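Local atomic coordinates of glutamine--tRNA ligase (Saccharomyces cerevisiae, PDB entry 3TL4), a protein that attaches glutamine to its cognate tRNA(Gln) at the expense of ATP, the chain here being its appended N-terminal tRNA-binding domain. Residues 12-17 with 36-41; 28-33 with 54-59; 71-76 with 90-95; 79-84 with 102-107. All coordinates share one frame; numbering follows the deposited sequence.

Followed from the N terminus, the chain first leaves helix 4-13 and returns in interaction 1, where the end of helix 28-39 meets the turn at 12-17. Interaction 2 starts from the same helix, 28-39, and closes on helix 49-62; because its first segment lies between the two of interaction 1, these loops cross. L37 and L58 then carry the packing onward to helix 70-78. Interactions 3 and 4 follow in series and also cross: 71-76 pairs with 90-95, while the intervening loop 79-84 reaches ahead to 102-107. Their centres are about 6 Å apart, so helices 70-78, 85-98 and 104-109 form one compact group.

Interaction 1 (12-17 with 36-41); sequences SQVGFE and KLIKET
A small apolar contact joins the turn that follows helix 4-13 to the last turn of helix 28-39, near the N-terminal end of the appended tRNA-binding domain. V14 and I38 reach toward each other tip to tip, and both methyls of the valine are used: V14 CG1 lies 3.9 Å from I38 CG2, and V14 CG2 is equally close to I38 CD1. The isoleucine can present two ends at once because its CG2 stands anti to its own backbone N while the CG1 arm runs out fully extended (chi2 179°) to CD1. That same CD1 arrives at the edge of the F16 ring, near the ring plane, 4.4 Å from F16 CE2, which is a looser touch.

The chain turns between the valine and the phenylalanine, and both face I38. G15, with positive phi (105°), is the C-prime residue of a Schellman motif that ends helix 4-13, in which F16 N bonds back to F11 O. Opposite, the end of helix 28-39 is held by a side chain: T41 OG1 donates to I38 O at 2.6 Å, tilted 22° from the carbonyl plane, and thus occupies the carbonyl of the very residue that makes the contact.

W47, from the loop before helix 49-62, touches V14, I38 and T41 alike, and R52 of that helix bonds V14 O and packs on F16. L10 and F11 of helix 4-13 also press on I38, while L37, next to I38 in the chain, packs against helices 49-62 and 70-78.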
# COMPACT_ATOMS: atom_id res chain seq x y z
N SER A 12 -12.69 -13.66 15.15
CA SER A 12 -13.85 -12.84 15.46
C SER A 12 -13.60 -12.05 16.74
O SER A 12 -14.20 -11.00 16.95
CB SER A 12 -15.11 -13.68 15.57
OG SER A 12 -14.97 -14.64 16.60
N GLN A 13 -12.72 -12.55 17.60
CA GLN A 13 -12.34 -11.84 18.81
C GLN A 13 -11.49 -10.61 18.53
O GLN A 13 -11.59 -9.61 19.24
CB GLN A 13 -11.62 -12.77 19.79
CG GLN A 13 -12.56 -13.69 20.53
CD GLN A 13 -11.86 -14.89 21.12
OE1 GLN A 13 -10.67 -15.10 20.91
NE2 GLN A 13 -12.61 -15.70 21.87
N VAL A 14 -10.66 -10.68 17.49
CA VAL A 14 -9.90 -9.51 17.07
C VAL A 14 -10.77 -8.59 16.21
O VAL A 14 -10.37 -7.48 15.84
CB VAL A 14 -8.55 -9.89 16.39
CG1 VAL A 14 -7.84 -10.98 17.21
CG2 VAL A 14 -8.75 -10.35 14.98
N GLY A 15 -11.99 -9.04 15.92
CA GLY A 15 -12.98 -8.16 15.33
C GLY A 15 -13.27 -8.35 13.86
O GLY A 15 -13.93 -7.51 13.25
N PHE A 16 -12.77 -9.43 13.27
CA PHE A 16 -13.15 -9.76 11.90
C PHE A 16 -14.63 -10.06 11.91
O PHE A 16 -15.12 -10.73 12.82
CB PHE A 16 -12.37 -10.96 11.35
CG PHE A 16 -10.97 -10.63 10.91
CD1 PHE A 16 -10.76 -9.90 9.75
CD2 PHE A 16 -9.88 -11.06 11.64
CE1 PHE A 16 -9.47 -9.59 9.34
CE2 PHE A 16 -8.60 -10.74 11.24
CZ PHE A 16 -8.39 -10.01 10.09
N GLU A 17 -15.35 -9.53 10.93
CA GLU A 17 -16.78 -9.80 10.84
C GLU A 17 -17.03 -11.23 10.40
O GLU A 17 -16.21 -11.85 9.71
CB GLU A 17 -17.47 -8.79 9.93
CG GLU A 17 -17.54 -7.37 10.51
CD GLU A 17 -18.33 -7.29 11.82
OE1 GLU A 17 -19.23 -8.13 12.04
OE2 GLU A 17 -18.05 -6.37 12.63
N LYS A 36 -1.01 -17.46 13.62
CA LYS A 36 0.31 -17.31 14.23
C LYS A 36 0.76 -15.86 14.26
O LYS A 36 1.38 -15.42 15.23
CB LYS A 36 1.36 -18.20 13.54
CG LYS A 36 2.32 -17.44 12.61
CD LYS A 36 3.41 -18.35 12.01
CE LYS A 36 4.17 -17.67 10.85
NZ LYS A 36 5.28 -16.77 11.28
N LEU A 37 0.45 -15.10 13.20
CA LEU A 37 0.78 -13.68 13.16
C LEU A 37 0.04 -12.90 14.25
O LEU A 37 0.65 -12.14 15.01
CB LEU A 37 0.50 -13.09 11.78
CG LEU A 37 1.33 -13.64 10.61
CD1 LEU A 37 0.77 -13.21 9.26
CD2 LEU A 37 2.82 -13.29 10.73
N ILE A 38 -1.27 -13.09 14.35
CA ILE A 38 -2.05 -12.48 15.43
C ILE A 38 -1.53 -12.84 16.85
O ILE A 38 -1.58 -12.02 17.76
CB ILE A 38 -3.54 -12.84 15.33
CG1 ILE A 38 -4.17 -12.15 14.12
CG2 ILE A 38 -4.27 -12.43 16.60
CD1 ILE A 38 -5.62 -12.47 13.92
N LYS A 39 -1.04 -14.06 17.02
CA LYS A 39 -0.60 -14.52 18.34
C LYS A 39 0.75 -13.94 18.79
O LYS A 39 1.09 -14.01 19.96
CB LYS A 39 -0.55 -16.05 18.41
CG LYS A 39 -1.91 -16.72 18.47
CD LYS A 39 -2.59 -16.49 19.81
CE LYS A 39 -3.73 -17.50 20.01
NZ LYS A 39 -4.44 -17.36 21.32
N GLU A 40 1.51 -13.36 17.86
CA GLU A 40 2.78 -12.72 18.22
C GLU A 40 2.64 -11.19 18.34
O GLU A 40 3.57 -10.44 18.06
CB GLU A 40 3.93 -13.15 17.28
CG GLU A 40 3.72 -12.94 15.78
CD GLU A 40 4.85 -13.55 14.94
OE1 GLU A 40 5.83 -14.05 15.54
OE2 GLU A 40 4.76 -13.55 13.69
N THR A 41 1.45 -10.76 18.74
CA THR A 41 1.18 -9.37 19.08
C THR A 41 0.75 -9.38 20.54
O THR A 41 0.24 -10.39 21.03
CB THR A 41 0.00 -8.78 18.27
OG1 THR A 41 -1.18 -9.54 18.51
CG2 THR A 41 0.29 -8.76 16.77

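Interaction 2 (28-33 with 54-59); sequences KKVSDS and LVHNLA
V30 and H56 meet with their side chains crossing at about a right angle, in a helix-helix packing contact between 28-33 and 54-59. The two short segments run with their N-to-C directions 123° apart and their axes approach to 9.1 Å.

The valine does its work mainly with one methyl. With CG1 anti to the backbone N (chi1 174°), that branch comes to H56 NE2 at 3.9 Å, approaching the imidazole obliquely. The histidine likewise holds its CG anti to its own N, which carries the ring outward until its NE2 and CD2 atoms lie beside the valine. The same CG1 also meets A59 CB at 4.0 Å, so it is shared between residues on successive turns of helix 49-62.

A59 supplies the close point. Its methyl points toward helix 28-39 and packs on the backbone as well as on side chains. One turn after V30, S33 faces it through carbon, S33 CB standing 4.2 Å from A59 CB, while the hydroxyl takes its bond from G64 N beyond helix 49-62. K63 touches V30, and L34 of helix 28-39 continues the packing on A59 and V55. The backbones come nearest at S33 and A59, and the shortest touch in the contact places A59 CB 3.7 Å from V30 O.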
# COMPACT_ATOMS: atom_id res chain seq x y z
N LYS A 28 -7.01 -22.71 4.42
CA LYS A 28 -6.38 -23.14 5.65
C LYS A 28 -4.92 -22.74 5.83
O LYS A 28 -4.46 -22.58 6.95
CB LYS A 28 -6.57 -24.65 5.86
CG LYS A 28 -8.02 -25.02 6.13
CD LYS A 28 -8.19 -26.52 6.33
CE LYS A 28 -9.66 -26.90 6.43
NZ LYS A 28 -10.35 -26.25 7.59
N LYS A 29 -4.18 -22.58 4.73
CA LYS A 29 -2.79 -22.13 4.82
C LYS A 29 -2.72 -20.68 5.31
O LYS A 29 -2.02 -20.37 6.27
CB LYS A 29 -2.08 -22.27 3.47
CG LYS A 29 -1.85 -23.70 3.01
CD LYS A 29 -0.79 -23.76 1.90
CE LYS A 29 -1.30 -24.46 0.64
NZ LYS A 29 -2.23 -23.61 -0.16
N VAL A 30 -3.48 -19.81 4.66
CA VAL A 30 -3.56 -18.41 5.04
C VAL A 30 -4.08 -18.24 6.48
O VAL A 30 -3.61 -17.37 7.22
CB VAL A 30 -4.43 -17.64 4.04
CG1 VAL A 30 -4.66 -16.22 4.51
CG2 VAL A 30 -3.78 -17.68 2.65
N SER A 31 -5.05 -19.07 6.86
CA SER A 31 -5.60 -19.08 8.22
C SER A 31 -4.55 -19.45 9.26
O SER A 31 -4.51 -18.84 10.33
CB SER A 31 -6.77 -20.06 8.34
OG SER A 31 -7.97 -19.46 7.89
N ASP A 32 -3.73 -20.45 8.96
CA ASP A 32 -2.63 -20.84 9.85
C ASP A 32 -1.67 -19.69 10.10
O ASP A 32 -1.23 -19.48 11.23
CB ASP A 32 -1.86 -22.03 9.28
CG ASP A 32 -2.59 -23.34 9.45
OD1 ASP A 32 -3.32 -23.48 10.45
OD2 ASP A 32 -2.44 -24.22 8.57
N SER A 33 -1.30 -18.98 9.03
CA SER A 33 -0.39 -17.85 9.15
C SER A 33 -1.06 -16.71 9.91
O SER A 33 -0.46 -16.09 10.78
CB SER A 33 0.10 -17.35 7.79
OG SER A 33 0.58 -18.41 6.99
N LEU A 54 -4.41 -5.30 7.14
CA LEU A 54 -2.99 -5.34 6.81
C LEU A 54 -2.36 -6.67 7.23
O LEU A 54 -1.52 -7.22 6.51
CB LEU A 54 -2.26 -4.16 7.46
CG LEU A 54 -2.61 -2.79 6.87
CD1 LEU A 54 -2.00 -1.66 7.71
CD2 LEU A 54 -2.15 -2.70 5.44
N VAL A 55 -2.76 -7.18 8.39
CA VAL A 55 -2.24 -8.47 8.83
C VAL A 55 -2.80 -9.60 7.96
O VAL A 55 -2.09 -10.57 7.66
CB VAL A 55 -2.46 -8.72 10.34
CG1 VAL A 55 -3.94 -8.84 10.67
CG2 VAL A 55 -1.72 -9.98 10.78
N HIS A 56 -4.03 -9.46 7.49
CA HIS A 56 -4.54 -10.43 6.53
C HIS A 56 -3.76 -10.40 5.21
O HIS A 56 -3.44 -11.45 4.65
CB HIS A 56 -6.03 -10.26 6.27
CG HIS A 56 -6.62 -11.38 5.47
ND1 HIS A 56 -7.40 -11.18 4.35
CD2 HIS A 56 -6.51 -12.73 5.61
CE1 HIS A 56 -7.75 -12.35 3.85
NE2 HIS A 56 -7.22 -13.30 4.59
N ASN A 57 -3.47 -9.20 4.70
CA ASN A 57 -2.54 -9.08 3.58
C ASN A 57 -1.27 -9.87 3.84
O ASN A 57 -0.83 -10.65 2.99
CB ASN A 57 -2.11 -7.63 3.37
CG ASN A 57 -3.19 -6.77 2.74
OD1 ASN A 57 -3.18 -5.55 2.89
ND2 ASN A 57 -4.13 -7.40 2.02
N LEU A 58 -0.66 -9.64 5.00
CA LEU A 58 0.59 -10.31 5.33
C LEU A 58 0.42 -11.82 5.34
O LEU A 58 1.28 -12.54 4.83
CB LEU A 58 1.12 -9.86 6.69
CG LEU A 58 2.41 -10.56 7.10
CD1 LEU A 58 3.49 -10.43 6.01
CD2 LEU A 58 2.92 -10.00 8.41
N ALA A 59 -0.69 -12.28 5.92
CA ALA A 59 -0.97 -13.70 5.99
C ALA A 59 -1.12 -14.26 4.58
O ALA A 59 -0.72 -15.39 4.31
CB ALA A 59 -2.22 -13.96 6.79

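Interaction 3 (71-76 with 90-95); sequences ELIVNG and AAFKYV
V95 N donates to A91 O at 2.9 Å, an ordinary helical bond that ties together two of the residues meeting I73, and the isoleucine lies against this very turn. I73 CD1 stands 3.9 Å from A91 O and reaches past it to F92 CA at 3.6 Å, so the end of the side chain rests on backbone as much as on side chains. Its position follows from the torsions: CG1 is anti to the carbonyl carbon, and from there chi2 of -178° extends CD1 straight toward helix 85-98.

The branches of I73 divide the surface between them, with V95 met by both CG1 and CD1. The CG2 branch packs on the methyl of A91, I73 CG2 to A91 CB being 4.0 Å, whereas I73 CG1 meets V95 CG2 at 3.9 Å, the two side chains passing at a slant. The F92 ring is turned away, its CG anti to the backbone N, and only the edge of the ring, near its plane, faces I73 CD1.

This is the packing of a helical hairpin: helices 70-78 and 85-98 follow one another in the chain and run nearly antiparallel, at 158° between the short segments, with axes 9.8 Å apart. I73 and A91 have the closest alpha carbons, and the side chain met there is a single methyl.

L58 of helix 49-62 touches I73, V74 and F92, while the F92 ring meets that of F61 with planes about 30° apart. M107, a selenomethionine of helix 104-109, packs on I73, A91, V95 and L72.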
# COMPACT_ATOMS: atom_id res chain seq x y z
N GLU A 71 7.74 -11.30 12.72
CA GLU A 71 7.24 -10.39 13.76
C GLU A 71 7.67 -8.94 13.55
O GLU A 71 7.08 -8.03 14.11
CB GLU A 71 7.68 -10.86 15.16
CG GLU A 71 9.18 -10.70 15.45
CD GLU A 71 10.05 -11.86 14.95
OE1 GLU A 71 9.52 -12.83 14.36
OE2 GLU A 71 11.28 -11.79 15.15
N LEU A 72 8.70 -8.73 12.74
CA LEU A 72 9.12 -7.36 12.45
C LEU A 72 8.02 -6.69 11.65
O LEU A 72 7.65 -5.55 11.92
CB LEU A 72 10.41 -7.35 11.64
CG LEU A 72 11.70 -7.78 12.32
CD1 LEU A 72 12.80 -7.82 11.28
CD2 LEU A 72 12.03 -6.80 13.45
N ILE A 73 7.50 -7.40 10.66
CA ILE A 73 6.39 -6.89 9.85
C ILE A 73 5.13 -6.67 10.71
O ILE A 73 4.49 -5.63 10.64
CB ILE A 73 6.04 -7.83 8.69
CG1 ILE A 73 7.33 -8.40 8.07
CG2 ILE A 73 5.18 -7.12 7.65
CD1 ILE A 73 7.08 -9.32 6.87
N VAL A 74 4.77 -7.66 11.52
CA VAL A 74 3.63 -7.51 12.41
C VAL A 74 3.75 -6.29 13.34
O VAL A 74 2.81 -5.50 13.47
CB VAL A 74 3.37 -8.78 13.22
CG1 VAL A 74 2.29 -8.52 14.25
CG2 VAL A 74 2.98 -9.94 12.29
N ASN A 75 4.90 -6.14 13.99
CA ASN A 75 5.12 -4.99 14.86
C ASN A 75 4.99 -3.67 14.10
O ASN A 75 4.47 -2.69 14.62
CB ASN A 75 6.48 -5.07 15.55
CG ASN A 75 6.60 -6.26 16.49
OD1 ASN A 75 5.62 -6.71 17.10
ND2 ASN A 75 7.82 -6.77 16.63
N GLY A 76 5.47 -3.66 12.86
CA GLY A 76 5.36 -2.49 12.01
C GLY A 76 3.91 -2.16 11.70
O GLY A 76 3.52 -1.00 11.72
N ALA A 90 6.20 -4.63 0.43
CA ALA A 90 7.62 -4.30 0.49
C ALA A 90 8.33 -4.88 1.73
O ALA A 90 9.40 -5.45 1.63
CB ALA A 90 7.83 -2.79 0.43
N ALA A 91 7.74 -4.70 2.91
CA ALA A 91 8.34 -5.21 4.13
C ALA A 91 8.46 -6.74 4.06
O ALA A 91 9.45 -7.32 4.47
CB ALA A 91 7.53 -4.78 5.33
N PHE A 92 7.42 -7.39 3.54
CA PHE A 92 7.45 -8.83 3.32
C PHE A 92 8.57 -9.24 2.36
O PHE A 92 9.34 -10.15 2.64
CB PHE A 92 6.11 -9.34 2.79
CG PHE A 92 6.14 -10.76 2.34
CD1 PHE A 92 6.13 -11.80 3.27
CD2 PHE A 92 6.21 -11.08 1.00
CE1 PHE A 92 6.20 -13.12 2.87
CE2 PHE A 92 6.26 -12.40 0.59
CZ PHE A 92 6.25 -13.42 1.53
N LYS A 93 8.68 -8.57 1.23
CA LYS A 93 9.74 -8.90 0.30
C LYS A 93 11.11 -8.71 0.91
O LYS A 93 12.02 -9.48 0.62
CB LYS A 93 9.59 -8.12 -1.01
CG LYS A 93 8.46 -8.67 -1.86
CD LYS A 93 7.98 -7.70 -2.92
CE LYS A 93 6.80 -8.30 -3.69
NZ LYS A 93 6.23 -7.37 -4.70
N TYR A 94 11.27 -7.70 1.76
CA TYR A 94 12.56 -7.40 2.36
C TYR A 94 12.94 -8.46 3.37
O TYR A 94 14.07 -8.93 3.40
CB TYR A 94 12.57 -6.03 3.06
CG TYR A 94 13.94 -5.70 3.64
CD1 TYR A 94 14.91 -5.13 2.85
CD2 TYR A 94 14.26 -5.99 4.97
CE1 TYR A 94 16.17 -4.82 3.35
CE2 TYR A 94 15.53 -5.69 5.49
CZ TYR A 94 16.48 -5.10 4.66
OH TYR A 94 17.74 -4.78 5.10
N VAL A 95 11.98 -8.81 4.22
CA VAL A 95 12.23 -9.75 5.29
C VAL A 95 12.47 -11.13 4.71
O VAL A 95 13.31 -11.88 5.21
CB VAL A 95 11.09 -9.73 6.35
CG1 VAL A 95 11.30 -10.82 7.38
CG2 VAL A 95 11.05 -8.37 7.03

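Interaction 4 (79-84 with 102-107); sequences NGDLKT and STKMGM
D81 and K104 bring opposite charges together without forming a salt bridge. The lysine chain crosses the aspartate at about a right angle, and D81 OD2 meets the methylene K104 CE at 4.0 Å while K104 NZ lies farther off, at 4.5 Å. Fully extended from CG onward, the lysine leaves the first turn of its helix with CG anti to the backbone N (chi1 179°), which brings its far end back to the loop. At that range the ammonium would still be expected to favour the negative carboxylate.

The carboxylate is held locally. N79 ND2 donates to D81 OD2 at 2.9 Å; the acceptor lies nearly in the amide plane of N79, yet the donor sits 66° out of the carboxylate plane, well above it. The other end of the same amide closes an Asx turn, with D81 N donating to N79 OD1 at 3.0 Å. The asparagine thus grips D81 by backbone and side chain together, over a turn in which G80, with positive phi, ends helix 70-78 in a Schellman motif.

Deeper in, L82 CD1 touches CE of the selenomethionine M107 at 4.2 Å. M107 is carried by a helix whose start is capped by T103, OG1 of T103 accepting from G106 N at 3.2 Å.

L82 packs on I73 of helix 70-78 and on A91 of helix 85-98, so the inner part of the contact lies across that helix pair. L82 bonds by its backbone to G76, and the loop runs on to T84, the N-cap of helix 85-98.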
# COMPACT_ATOMS: atom_id res chain seq x y z
N ASN A 79 2.17 -1.09 15.14
CA ASN A 79 2.65 0.20 15.63
C ASN A 79 2.48 1.38 14.65
O ASN A 79 2.88 2.48 14.95
CB ASN A 79 4.09 0.11 16.18
CG ASN A 79 5.13 0.35 15.12
OD1 ASN A 79 4.83 0.31 13.93
ND2 ASN A 79 6.36 0.59 15.55
N GLY A 80 1.89 1.14 13.48
CA GLY A 80 1.55 2.23 12.57
C GLY A 80 2.66 2.65 11.62
O GLY A 80 2.52 3.62 10.87
N ASP A 81 3.78 1.93 11.64
CA ASP A 81 4.87 2.17 10.70
C ASP A 81 4.47 1.78 9.27
O ASP A 81 4.68 2.53 8.32
CB ASP A 81 6.13 1.43 11.14
CG ASP A 81 6.80 2.05 12.37
OD1 ASP A 81 6.51 3.24 12.70
OD2 ASP A 81 7.63 1.36 13.01
N LEU A 82 3.87 0.60 9.14
CA LEU A 82 3.43 0.09 7.85
C LEU A 82 1.93 0.31 7.70
O LEU A 82 1.14 -0.44 8.27
CB LEU A 82 3.75 -1.40 7.74
CG LEU A 82 5.21 -1.79 7.99
CD1 LEU A 82 5.36 -3.29 7.96
CD2 LEU A 82 6.13 -1.14 6.96
N LYS A 83 1.56 1.33 6.93
CA LYS A 83 0.16 1.77 6.83
C LYS A 83 -0.58 1.23 5.60
O LYS A 83 -1.81 1.23 5.59
CB LYS A 83 0.07 3.30 6.81
CG LYS A 83 0.66 4.01 8.01
CD LYS A 83 -0.04 3.61 9.31
CE LYS A 83 -1.42 4.25 9.43
NZ LYS A 83 -2.07 3.99 10.76
N THR A 84 0.14 0.80 4.57
CA THR A 84 -0.54 0.38 3.34
C THR A 84 -0.19 -1.06 2.93
O THR A 84 0.80 -1.62 3.41
CB THR A 84 -0.24 1.34 2.15
OG1 THR A 84 1.16 1.31 1.86
CG2 THR A 84 -0.63 2.76 2.50
N SER A 102 17.47 -9.74 8.84
CA SER A 102 16.54 -8.61 8.78
C SER A 102 16.52 -7.88 10.12
O SER A 102 16.49 -8.51 11.18
CB SER A 102 15.12 -9.10 8.48
OG SER A 102 15.03 -9.69 7.20
N THR A 103 16.50 -6.55 10.06
CA THR A 103 16.24 -5.75 11.25
C THR A 103 15.11 -4.78 11.00
O THR A 103 14.76 -4.51 9.84
CB THR A 103 17.46 -4.93 11.68
OG1 THR A 103 17.81 -4.03 10.62
CG2 THR A 103 18.65 -5.84 12.02
N LYS A 104 14.56 -4.25 12.08
CA LYS A 104 13.52 -3.23 12.01
C LYS A 104 13.94 -2.09 11.08
O LYS A 104 13.19 -1.75 10.17
CB LYS A 104 13.20 -2.70 13.41
CG LYS A 104 12.13 -1.60 13.48
CD LYS A 104 11.86 -1.14 14.91
CE LYS A 104 10.73 -0.12 14.97
NZ LYS A 104 10.55 0.53 16.32
N MSE A 105 15.12 -1.52 11.30
CA MSE A 105 15.55 -0.35 10.52
C MSE A 105 15.73 -0.68 9.05
O MSE A 105 15.45 0.15 8.19
CB MSE A 105 16.87 0.24 11.00
CG MSE A 105 17.11 0.23 12.48
SE MSE A 105 18.92 0.85 12.82
CE MSE A 105 18.75 2.56 11.91
N GLY A 106 16.27 -1.86 8.77
CA GLY A 106 16.46 -2.29 7.40
C GLY A 106 15.12 -2.40 6.69
O GLY A 106 14.92 -1.89 5.59
N MSE A 107 14.18 -3.06 7.35
CA MSE A 107 12.84 -3.19 6.80
C MSE A 107 12.18 -1.82 6.61
O MSE A 107 11.72 -1.50 5.53
CB MSE A 107 12.00 -4.04 7.73
CG MSE A 107 10.65 -4.41 7.16
SE MSE A 107 9.43 -4.97 8.57
CE MSE A 107 9.25 -3.30 9.55